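Long-range contacts in putative peptidase (Clostridium acetobutylicum, PDB 3K9T), which binds one zinc ion per subunit and probably acts in the biosynthesis of modified polysaccharides rather than as a peptidase: residues Y262-F267 with V289-P294; M247-T252 with K344-V349; F63-P68 with P226-S231; L184-C189 with F222-E227. One frame throughout, in Å; residues are numbered along the deposited sequence.

Interaction 1: residues Y262-F267 with V289-P294; sequences YKRTKF and VADFFP
Arg264 and Asp291 form a salt bridge just past the ends of two parallel strands, NH1 of Arg264 lying 2.8 Å from OD1 of Asp291. The carboxylate oxygen lies near the guanidinium plane, whereas NH1 meets it from above the carboxylate plane, and the N-H...O angle is 139°. CG1 of Val289 lies over one guanidinium face, toward its rim, and NE is held separately by Glu277.

Lys263 pairs a second charge with an aromatic ring. Its chain, with CG anti to the backbone N (chi1 175°) and extended beyond, crosses Phe293 at about a right angle. NZ rests over the ring face, 3.4 Å from the centroid of Phe293, in a cation-pi contact, and also donates to the Phe293 O at 2.9 Å. A salt bridge to Glu299 gives the ammonium a further partner.

Apolar contact comes from Phe292, whose ring carries CB of Lys266 over its centre, 3.9 Å from the centroid of Phe292, as a CH-pi contact.

Backbone bonds set the register: Ala290 N to Tyr262 O and Arg264 N to Ala290 O. Farther on, a water bridges Thr265 O and Phe292 N.

Phe293 and Phe292 touch Trp394 and Asn397 of a second subunit. Tyr262 packs against helix 271-282, and the pair closes the beta-alpha-beta unit of strand 260-263, helix 271-282 and strand 287-290 at one edge of the central sheet.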
# COMPACT_ATOMS: atom_id res chain seq x y z
N TYR A 262 -10.64 17.31 -7.13
CA TYR A 262 -9.81 16.90 -8.26
C TYR A 262 -10.11 15.50 -8.74
O TYR A 262 -10.01 14.54 -7.97
CB TYR A 262 -8.32 16.95 -7.91
CG TYR A 262 -7.46 16.52 -9.08
CD1 TYR A 262 -7.47 17.23 -10.28
CD2 TYR A 262 -6.63 15.42 -8.99
CE1 TYR A 262 -6.67 16.85 -11.37
CE2 TYR A 262 -5.82 15.03 -10.07
CZ TYR A 262 -5.84 15.74 -11.26
OH TYR A 262 -5.04 15.33 -12.31
N LYS A 263 -10.48 15.38 -10.00
CA LYS A 263 -10.64 14.07 -10.65
C LYS A 263 -9.32 13.76 -11.35
O LYS A 263 -8.83 14.52 -12.18
CB LYS A 263 -11.80 14.07 -11.64
CG LYS A 263 -11.98 12.80 -12.46
CD LYS A 263 -13.23 12.92 -13.34
CE LYS A 263 -13.43 11.72 -14.27
NZ LYS A 263 -14.74 11.79 -14.98
N ARG A 264 -8.75 12.63 -11.00
CA ARG A 264 -7.52 12.22 -11.61
C ARG A 264 -7.64 11.76 -13.06
O ARG A 264 -8.69 11.34 -13.53
CB ARG A 264 -6.96 11.05 -10.84
CG ARG A 264 -6.53 11.42 -9.48
CD ARG A 264 -6.11 10.18 -8.83
NE ARG A 264 -5.37 10.47 -7.64
CZ ARG A 264 -5.42 9.72 -6.54
NH1 ARG A 264 -6.22 8.67 -6.48
NH2 ARG A 264 -4.69 10.05 -5.50
N THR A 265 -6.49 11.80 -13.72
CA THR A 265 -6.34 11.18 -15.02
C THR A 265 -6.57 9.68 -14.88
O THR A 265 -6.49 9.13 -13.78
CB THR A 265 -4.89 11.36 -15.57
OG1 THR A 265 -3.95 10.52 -14.85
CG2 THR A 265 -4.50 12.82 -15.49
N LYS A 266 -6.80 9.01 -16.02
CA LYS A 266 -7.02 7.58 -16.02
C LYS A 266 -5.81 6.84 -15.43
O LYS A 266 -5.98 5.77 -14.89
CB LYS A 266 -7.36 7.05 -17.43
CG LYS A 266 -6.15 6.93 -18.39
CD LYS A 266 -6.46 6.33 -19.78
CE LYS A 266 -6.15 4.80 -19.98
NZ LYS A 266 -6.95 4.29 -21.21
N PHE A 267 -4.62 7.43 -15.51
CA PHE A 267 -3.41 6.79 -14.98
C PHE A 267 -3.27 6.95 -13.47
O PHE A 267 -2.47 6.26 -12.85
CB PHE A 267 -2.13 7.33 -15.63
CG PHE A 267 -2.19 7.40 -17.10
CD1 PHE A 267 -2.06 6.24 -17.86
CD2 PHE A 267 -2.36 8.61 -17.75
CE1 PHE A 267 -2.11 6.29 -19.25
CE2 PHE A 267 -2.42 8.68 -19.15
CZ PHE A 267 -2.29 7.51 -19.90
N VAL A 289 -10.11 14.31 -3.49
CA VAL A 289 -9.55 13.76 -4.73
C VAL A 289 -10.34 12.51 -5.08
O VAL A 289 -10.62 11.71 -4.21
CB VAL A 289 -8.08 13.40 -4.55
CG1 VAL A 289 -7.52 12.70 -5.84
CG2 VAL A 289 -7.27 14.62 -4.14
N ALA A 290 -10.70 12.35 -6.35
CA ALA A 290 -11.43 11.15 -6.83
C ALA A 290 -10.61 10.49 -7.90
O ALA A 290 -9.87 11.15 -8.59
CB ALA A 290 -12.78 11.54 -7.43
N ASP A 291 -10.74 9.19 -8.04
CA ASP A 291 -10.10 8.48 -9.15
C ASP A 291 -10.89 8.70 -10.42
O ASP A 291 -12.05 9.12 -10.41
CB ASP A 291 -10.02 6.96 -8.89
CG ASP A 291 -8.99 6.58 -7.80
OD1 ASP A 291 -7.79 6.89 -7.95
OD2 ASP A 291 -9.40 5.96 -6.79
N PHE A 292 -10.24 8.43 -11.54
CA PHE A 292 -10.87 8.53 -12.83
C PHE A 292 -12.05 7.60 -12.96
O PHE A 292 -12.07 6.54 -12.41
CB PHE A 292 -9.88 8.17 -13.92
CG PHE A 292 -10.48 8.12 -15.32
CD1 PHE A 292 -10.63 9.28 -16.06
CD2 PHE A 292 -10.82 6.91 -15.91
CE1 PHE A 292 -11.13 9.24 -17.34
CE2 PHE A 292 -11.33 6.86 -17.17
CZ PHE A 292 -11.48 8.04 -17.90
N PHE A 293 -13.05 8.06 -13.70
CA PHE A 293 -14.14 7.23 -14.18
C PHE A 293 -14.45 7.79 -15.56
O PHE A 293 -14.41 9.01 -15.71
CB PHE A 293 -15.36 7.30 -13.25
CG PHE A 293 -15.72 8.70 -12.82
CD1 PHE A 293 -15.13 9.27 -11.70
CD2 PHE A 293 -16.67 9.44 -13.51
CE1 PHE A 293 -15.47 10.56 -11.30
CE2 PHE A 293 -17.02 10.71 -13.11
CZ PHE A 293 -16.42 11.27 -12.00
N PRO A 294 -14.75 6.92 -16.54
CA PRO A 294 -15.01 7.30 -17.93
C PRO A 294 -16.43 7.89 -18.21
O PRO A 294 -17.11 7.53 -19.18
CB PRO A 294 -14.75 6.00 -18.68
CG PRO A 294 -15.33 4.98 -17.74
CD PRO A 294 -15.02 5.50 -16.34
O HOH W 1 -7.37 7.65 -11.71

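Interaction 2: residues M247-T252 with K344-V349; sequences MGLVAT and KTYLEV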
# COMPACT_ATOMS: atom_id res chain seq x y z
N MSE A 247 0.17 17.08 -20.58
CA MSE A 247 -0.82 17.01 -19.53
C MSE A 247 -1.98 17.98 -19.82
O MSE A 247 -1.92 18.82 -20.71
CB MSE A 247 -0.18 17.25 -18.15
CG MSE A 247 0.59 18.55 -17.93
SE MSE A 247 1.58 18.49 -16.24
CE MSE A 247 3.44 18.46 -16.80
N GLY A 248 -3.08 17.81 -19.11
CA GLY A 248 -4.23 18.67 -19.34
C GLY A 248 -5.23 18.66 -18.21
O GLY A 248 -5.21 17.77 -17.39
N LEU A 249 -6.09 19.68 -18.18
CA LEU A 249 -7.14 19.79 -17.19
C LEU A 249 -8.43 20.27 -17.86
O LEU A 249 -8.37 21.18 -18.67
CB LEU A 249 -6.74 20.80 -16.09
CG LEU A 249 -5.71 20.42 -15.03
CD1 LEU A 249 -5.34 21.63 -14.20
CD2 LEU A 249 -6.24 19.29 -14.16
N VAL A 250 -9.56 19.66 -17.53
CA VAL A 250 -10.86 20.14 -17.98
C VAL A 250 -11.45 20.98 -16.81
O VAL A 250 -11.61 20.51 -15.68
CB VAL A 250 -11.80 18.98 -18.33
CG1 VAL A 250 -13.19 19.52 -18.63
CG2 VAL A 250 -11.27 18.10 -19.50
N ALA A 251 -11.78 22.24 -17.09
CA ALA A 251 -12.28 23.14 -16.08
C ALA A 251 -13.80 23.25 -16.19
O ALA A 251 -14.34 23.65 -17.22
CB ALA A 251 -11.65 24.52 -16.21
N THR A 252 -14.48 22.91 -15.11
CA THR A 252 -15.90 23.08 -15.03
C THR A 252 -16.26 23.19 -13.56
O THR A 252 -15.46 22.81 -12.70
CB THR A 252 -16.64 21.90 -15.68
OG1 THR A 252 -18.03 22.10 -15.50
CG2 THR A 252 -16.23 20.56 -15.08
N LYS A 344 -6.62 31.09 -8.39
CA LYS A 344 -5.37 31.00 -7.63
C LYS A 344 -4.81 29.56 -7.69
O LYS A 344 -3.60 29.34 -7.91
CB LYS A 344 -5.66 31.47 -6.18
CG LYS A 344 -4.58 31.25 -5.14
CD LYS A 344 -4.72 32.26 -3.97
CE LYS A 344 -5.61 31.79 -2.84
NZ LYS A 344 -4.89 30.82 -1.98
N THR A 345 -5.67 28.57 -7.54
CA THR A 345 -5.21 27.18 -7.50
C THR A 345 -4.68 26.73 -8.87
O THR A 345 -3.63 26.08 -8.99
CB THR A 345 -6.28 26.23 -6.96
OG1 THR A 345 -6.76 26.69 -5.66
CG2 THR A 345 -5.70 24.83 -6.86
N TYR A 346 -5.41 27.09 -9.91
CA TYR A 346 -4.98 26.80 -11.26
C TYR A 346 -3.64 27.47 -11.52
O TYR A 346 -2.75 26.85 -12.09
CB TYR A 346 -6.05 27.23 -12.32
CG TYR A 346 -7.06 26.14 -12.69
CD1 TYR A 346 -8.12 25.82 -11.85
CD2 TYR A 346 -6.98 25.47 -13.90
CE1 TYR A 346 -9.05 24.84 -12.21
CE2 TYR A 346 -7.89 24.49 -14.27
CZ TYR A 346 -8.92 24.16 -13.42
OH TYR A 346 -9.83 23.19 -13.79
N LEU A 347 -3.48 28.73 -11.12
CA LEU A 347 -2.20 29.41 -11.32
C LEU A 347 -1.05 28.71 -10.55
O LEU A 347 0.09 28.63 -11.04
CB LEU A 347 -2.30 30.89 -10.93
CG LEU A 347 -3.10 31.81 -11.86
CD1 LEU A 347 -2.92 33.26 -11.47
CD2 LEU A 347 -2.68 31.61 -13.32
N GLU A 348 -1.35 28.20 -9.35
CA GLU A 348 -0.34 27.52 -8.53
C GLU A 348 0.04 26.19 -9.17
O GLU A 348 1.21 25.76 -9.13
CB GLU A 348 -0.88 27.26 -7.11
CG GLU A 348 0.21 26.84 -6.10
CD GLU A 348 1.29 27.87 -5.96
OE1 GLU A 348 0.96 29.08 -6.01
OE2 GLU A 348 2.48 27.50 -5.79
N VAL A 349 -0.96 25.53 -9.73
CA VAL A 349 -0.72 24.34 -10.50
C VAL A 349 0.25 24.65 -11.64
O VAL A 349 1.24 23.93 -11.80
CB VAL A 349 -2.01 23.70 -10.99
CG1 VAL A 349 -1.75 22.68 -12.10
CG2 VAL A 349 -2.72 23.08 -9.81
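Tyr346 reaches from its helix to the chain at the end of strand 245-250 and brings the tip of its side chain against Ala251. The phenol oxygen is the nearest atom, OH lying 3.3 Å from CB of Ala251, with CZ of Tyr346 3.9 Å from the same methyl. The chi1 of Tyr346, -91°, departs from the usual staggered value and sets the direction in which CG leaves the helix.

The remaining apolar contacts centre on Leu249, whose CD1 is the atom that touches the helix. This methyl is 3.8 Å from CE2 of Tyr346, and it also approaches CG1 of Val349, at 4.3 Å. The two side chains of Leu249 and Tyr346 run past one another in opposite senses, and CD1 of Leu249 touches the CE2 and CD2 side of the ring. Val349, about one turn beyond Tyr346, extends the apolar surface along the helix.

Polar bonding is directed elsewhere. The buried hydroxyl of Tyr346 is hydrogen-bonded to Leu314 O on the neighbouring strand 311-315, which ties the phenol to the sheet beside the strand it packs on. The carbonyls of Val250 and Ala251 are engaged by Ser313 OG and Thr186 OG1, respectively.

Strand 247-250 and helix 344-349 run almost antiparallel, at 174°, with their axes 11.9 Å apart, as a helix laid over a central strand of an alpha/beta sheet. Helix 336-355 packs against two other helices here: Leu203 and Ile207 of helix 194-211 touch Tyr346, and Val276 of helix 271-282 touches Val349.

Interaction 3: residues F63-P68 with P226-S231; sequences FDWTVP and PETIGS. With IMD (imidazole), chain E.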
# COMPACT_ATOMS: atom_id res chain seq x y z
N PHE A 63 -14.30 11.21 -36.17
CA PHE A 63 -14.19 9.82 -35.74
C PHE A 63 -15.58 9.17 -35.94
O PHE A 63 -16.16 9.29 -37.01
CB PHE A 63 -13.64 9.68 -34.30
CG PHE A 63 -12.25 10.24 -34.11
CD1 PHE A 63 -11.22 9.92 -34.99
CD2 PHE A 63 -11.97 11.10 -33.06
CE1 PHE A 63 -9.93 10.44 -34.80
CE2 PHE A 63 -10.69 11.61 -32.88
CZ PHE A 63 -9.68 11.29 -33.75
N ASP A 64 -16.13 8.53 -34.90
CA ASP A 64 -17.39 7.80 -35.02
C ASP A 64 -18.59 8.72 -35.03
O ASP A 64 -19.70 8.29 -35.30
CB ASP A 64 -17.58 6.79 -33.87
CG ASP A 64 -18.64 5.77 -34.17
OD1 ASP A 64 -18.63 5.22 -35.29
OD2 ASP A 64 -19.51 5.52 -33.30
N TRP A 65 -18.36 10.00 -34.74
CA TRP A 65 -19.47 10.93 -34.64
C TRP A 65 -19.68 11.72 -35.92
O TRP A 65 -18.80 11.78 -36.77
CB TRP A 65 -19.26 11.89 -33.47
CG TRP A 65 -19.32 11.23 -32.16
CD1 TRP A 65 -18.49 10.25 -31.69
CD2 TRP A 65 -20.27 11.49 -31.11
NE1 TRP A 65 -18.85 9.90 -30.41
CE2 TRP A 65 -19.94 10.64 -30.03
CE3 TRP A 65 -21.34 12.37 -30.97
CZ2 TRP A 65 -20.64 10.65 -28.84
CZ3 TRP A 65 -22.06 12.38 -29.77
CH2 TRP A 65 -21.70 11.52 -28.73
N THR A 66 -20.86 12.30 -36.03
CA THR A 66 -21.22 13.17 -37.12
C THR A 66 -21.57 14.53 -36.59
O THR A 66 -22.40 14.63 -35.69
CB THR A 66 -22.45 12.64 -37.86
OG1 THR A 66 -22.19 11.31 -38.32
CG2 THR A 66 -22.80 13.57 -39.03
N VAL A 67 -20.97 15.58 -37.16
CA VAL A 67 -21.29 16.93 -36.71
C VAL A 67 -22.79 17.21 -36.97
O VAL A 67 -23.26 17.17 -38.10
CB VAL A 67 -20.39 17.98 -37.40
CG1 VAL A 67 -20.87 19.43 -37.13
CG2 VAL A 67 -18.94 17.82 -36.95
N PRO A 68 -23.54 17.50 -35.91
CA PRO A 68 -25.00 17.71 -36.07
C PRO A 68 -25.42 18.93 -36.90
O PRO A 68 -24.60 19.76 -37.27
CB PRO A 68 -25.49 17.93 -34.64
CG PRO A 68 -24.30 18.53 -33.91
CD PRO A 68 -23.06 17.88 -34.56
N PRO A 226 -18.14 22.83 -27.56
CA PRO A 226 -19.25 22.13 -26.91
C PRO A 226 -18.80 20.82 -26.32
O PRO A 226 -17.94 20.16 -26.92
CB PRO A 226 -20.21 21.83 -28.09
CG PRO A 226 -19.39 21.97 -29.34
CD PRO A 226 -18.39 23.04 -28.99
N GLU A 227 -19.40 20.41 -25.21
CA GLU A 227 -19.02 19.14 -24.61
C GLU A 227 -19.23 17.94 -25.54
O GLU A 227 -20.15 17.90 -26.35
CB GLU A 227 -19.72 18.88 -23.27
CG GLU A 227 -19.04 17.75 -22.45
CD GLU A 227 -19.69 17.50 -21.10
OE1 GLU A 227 -20.89 17.25 -21.09
OE2 GLU A 227 -18.99 17.52 -20.06
N THR A 228 -18.34 16.97 -25.40
CA THR A 228 -18.38 15.73 -26.13
C THR A 228 -18.15 15.94 -27.61
O THR A 228 -17.08 15.65 -28.08
CB THR A 228 -19.66 14.86 -25.79
OG1 THR A 228 -19.57 14.52 -24.42
CG2 THR A 228 -19.73 13.55 -26.58
N ILE A 229 -19.16 16.42 -28.33
CA ILE A 229 -19.05 16.62 -29.78
C ILE A 229 -17.90 17.60 -30.17
O ILE A 229 -17.18 17.38 -31.17
CB ILE A 229 -20.41 17.03 -30.42
CG1 ILE A 229 -20.29 17.08 -31.95
CG2 ILE A 229 -20.95 18.35 -29.83
CD1 ILE A 229 -19.82 15.73 -32.58
N GLY A 230 -17.71 18.63 -29.35
CA GLY A 230 -16.63 19.60 -29.58
C GLY A 230 -15.25 19.01 -29.39
O GLY A 230 -14.43 19.12 -30.26
N SER A 231 -15.00 18.35 -28.27
CA SER A 231 -13.70 17.70 -28.03
C SER A 231 -13.38 16.61 -29.06
O SER A 231 -12.24 16.49 -29.52
CB SER A 231 -13.58 17.15 -26.61
OG SER A 231 -14.56 16.18 -26.31
N1 IMD E . -20.73 17.53 -18.08
C2 IMD E . -21.43 18.64 -18.38
N3 IMD E . -22.44 18.75 -17.53
C4 IMD E . -22.39 17.72 -16.66
C5 IMD E . -21.30 16.94 -17.01
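The beginning of the insert region meets the aminopeptidase-like core here, where Trp65 and Pro68 pack on the first turn of helix 229-237. Thr228, at the N-cap position of that helix, presents its methyl to the six-membered ring of the indole, with CG2 3.6 Å from CH2 of Trp65. The two side chains cross obliquely.

Ile229 supplies the larger apolar surface. Its CD1 reaches Trp65 at two points, 4.0 Å from CB and 4.0 Å from CE3 of Trp65. The chain of Ile229, with CG1 anti to the backbone N (chi1 -174°), also meets Pro68 tip to tip, CG1 lying 3.9 Å from CD of Pro68. One isoleucine therefore touches both ends of the short 65-68 run, and the side-chain contacts between the segments are apolar.

The polar group of the indole is used elsewhere: Trp65 NE1 donates to Glu367 O of a second subunit, where Asp64 also makes salt bridges to Lys372 and Arg373. Glu227, just before Thr228, bonds through OE2 to Ser297 and to an imidazole, probably from the crystallisation liquor, whose N1 lies 2.6 Å from OE2 of Glu227.

Strand 65-66 is half of a small hairpin with strand 61-62. Leu167 of strand 166-174 also packs on Ile229, and Ile232 of helix 229-237 meets Trp65.

Interaction 4: residues L184-C189 with F222-E227; sequences LTTYTC and FLFAPE. With IMD (imidazole), chain E.
Tyr187, last of its strand, and Glu227, two residues past the end of the next, have side chains that run alongside each other in the same direction. OE2 of Glu227 stands over one face of the phenol, towards the rim, 3.5 Å from CE2 of Tyr187, with ring and carboxylate planes 37° apart. CG of Tyr187 stands between its backbone N and carbonyl carbon (chi1 55°), the setting from which the ring lies beside Glu227. C2 of the imidazole held by Glu227 is 3.0 Å from OH of Tyr187. Cys189 holds the turn from which Glu227 projects, its SG accepting the N-H of Glu227 at 3.4 Å and 166°.

Behind this lie the strands themselves, 184-187 and 222-225, parallel at 14° and joined through helix 194-211 as a beta-alpha-beta crossover of the central sheet. Leu223 N and Ala225 N donate to Leu184 O and Thr186 O, while Thr186 N and Thr188 N donate to Leu223 O and Ala225 O. The last bond differs in that Thr188 N lies above the carbonyl plane of Ala225, where the first strand gives way to loop.

On the face carrying Leu184, Thr186, Phe222 and Phe224, CD1 of Leu184 is 3.7 Å from CE2 of Phe222, and CG2 of Thr186 is 3.6 Å from CD2 of Phe224. CG2 of Thr188 comes to the edge of the Phe224 ring. Ile204 of helix 194-211 touches both phenylalanines.

Farther out, the Tyr187 hydroxyl bonds to Asp196, a zinc ligand, and to Thr252. The Tyr187 ring also meets that of His190, a second ligand; His325 completes the protein ligands of the zinc.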
# COMPACT_ATOMS: atom_id res chain seq x y z
N LEU A 184 -5.80 23.06 -21.61
CA LEU A 184 -6.82 23.44 -20.65
C LEU A 184 -8.08 23.62 -21.46
O LEU A 184 -8.13 24.46 -22.33
CB LEU A 184 -6.43 24.74 -19.94
CG LEU A 184 -5.15 24.59 -19.12
CD1 LEU A 184 -4.65 25.91 -18.68
CD2 LEU A 184 -5.42 23.73 -17.90
N THR A 185 -9.10 22.81 -21.18
CA THR A 185 -10.30 22.82 -21.99
C THR A 185 -11.51 23.17 -21.14
O THR A 185 -11.52 22.94 -19.93
CB THR A 185 -10.53 21.44 -22.66
OG1 THR A 185 -11.19 20.54 -21.75
CG2 THR A 185 -9.22 20.84 -23.11
N THR A 186 -12.53 23.71 -21.78
CA THR A 186 -13.80 23.92 -21.09
C THR A 186 -14.92 23.87 -22.13
O THR A 186 -14.67 24.08 -23.33
CB THR A 186 -13.79 25.21 -20.27
OG1 THR A 186 -14.88 25.19 -19.34
CG2 THR A 186 -13.87 26.47 -21.18
N TYR A 187 -16.16 23.62 -21.69
CA TYR A 187 -17.26 23.44 -22.63
C TYR A 187 -18.28 24.60 -22.68
O TYR A 187 -18.68 25.16 -21.66
CB TYR A 187 -17.90 22.04 -22.46
CG TYR A 187 -18.38 21.72 -21.07
CD1 TYR A 187 -19.62 22.13 -20.66
CD2 TYR A 187 -17.59 21.02 -20.17
CE1 TYR A 187 -20.08 21.87 -19.42
CE2 TYR A 187 -18.05 20.73 -18.90
CZ TYR A 187 -19.30 21.18 -18.52
OH TYR A 187 -19.82 20.95 -17.25
N THR A 188 -18.69 24.93 -23.90
CA THR A 188 -19.44 26.15 -24.18
C THR A 188 -20.92 25.97 -24.53
O THR A 188 -21.60 26.94 -24.91
CB THR A 188 -18.78 26.85 -25.33
OG1 THR A 188 -18.58 25.88 -26.37
CG2 THR A 188 -17.43 27.42 -24.87
N CYS A 189 -21.42 24.75 -24.35
CA CYS A 189 -22.74 24.36 -24.80
C CYS A 189 -23.89 24.61 -23.81
O CYS A 189 -25.06 24.59 -24.21
CB CYS A 189 -22.70 22.88 -25.16
SG CYS A 189 -22.17 21.84 -23.77
N PHE A 222 -5.74 26.48 -25.13
CA PHE A 222 -6.99 26.62 -24.42
C PHE A 222 -8.11 26.35 -25.41
O PHE A 222 -8.26 27.07 -26.36
CB PHE A 222 -7.12 28.01 -23.88
CG PHE A 222 -6.02 28.43 -23.01
CD1 PHE A 222 -4.81 28.87 -23.55
CD2 PHE A 222 -6.19 28.45 -21.63
CE1 PHE A 222 -3.76 29.29 -22.72
CE2 PHE A 222 -5.15 28.87 -20.80
CZ PHE A 222 -3.92 29.29 -21.35
N LEU A 223 -8.91 25.31 -25.15
CA LEU A 223 -10.00 24.90 -26.03
C LEU A 223 -11.34 25.26 -25.43
O LEU A 223 -11.62 24.90 -24.29
CB LEU A 223 -9.92 23.40 -26.27
CG LEU A 223 -10.95 22.85 -27.23
CD1 LEU A 223 -10.71 23.41 -28.64
CD2 LEU A 223 -10.88 21.34 -27.20
N PHE A 224 -12.14 26.01 -26.19
CA PHE A 224 -13.53 26.31 -25.83
C PHE A 224 -14.45 25.66 -26.90
O PHE A 224 -14.54 26.12 -28.03
CB PHE A 224 -13.78 27.80 -25.81
CG PHE A 224 -12.93 28.57 -24.87
CD1 PHE A 224 -11.63 28.92 -25.21
CD2 PHE A 224 -13.46 29.05 -23.69
CE1 PHE A 224 -10.86 29.71 -24.35
CE2 PHE A 224 -12.70 29.84 -22.83
CZ PHE A 224 -11.41 30.17 -23.16
N ALA A 225 -15.15 24.60 -26.51
CA ALA A 225 -15.88 23.78 -27.47
C ALA A 225 -17.08 23.16 -26.79
O ALA A 225 -17.05 22.96 -25.56
CB ALA A 225 -14.97 22.71 -27.98
N PRO A 226 -18.14 22.83 -27.56
CA PRO A 226 -19.25 22.13 -26.91
C PRO A 226 -18.80 20.82 -26.32
O PRO A 226 -17.94 20.16 -26.92
CB PRO A 226 -20.21 21.83 -28.09
CG PRO A 226 -19.39 21.97 -29.34
CD PRO A 226 -18.39 23.04 -28.99
N GLU A 227 -19.40 20.41 -25.21
CA GLU A 227 -19.02 19.14 -24.61
C GLU A 227 -19.23 17.94 -25.54
O GLU A 227 -20.15 17.90 -26.35
CB GLU A 227 -19.72 18.88 -23.27
CG GLU A 227 -19.04 17.75 -22.45
CD GLU A 227 -19.69 17.50 -21.10
OE1 GLU A 227 -20.89 17.25 -21.09
OE2 GLU A 227 -18.99 17.52 -20.06
N1 IMD E . -20.73 17.53 -18.08
C2 IMD E . -21.43 18.64 -18.38
N3 IMD E . -22.44 18.75 -17.53
C4 IMD E . -22.39 17.72 -16.66
C5 IMD E . -21.30 16.94 -17.01

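Overall arrangement
Interactions 1, 2 and 4 belong to one central sheet: 4 pairs two of its inner strands, 1 its edge strand with the neighbour, and 2 lays a helix over the strand beside 4. Interactions 2 and 4 are buried and meet directly, through hydrogen bonds and packing. Interaction 1 touches 2 through Tyr262 and Leu249 but is only partly buried, and its charged side chains contrast with the apolar contacts of 2. Interaction 3 shares Pro226 and Glu227 with 4, and there the insert packs on the helix that follows strand 219-225. The zinc lies nearest to interaction 4; interactions 1 and 3 both touch the second subunit.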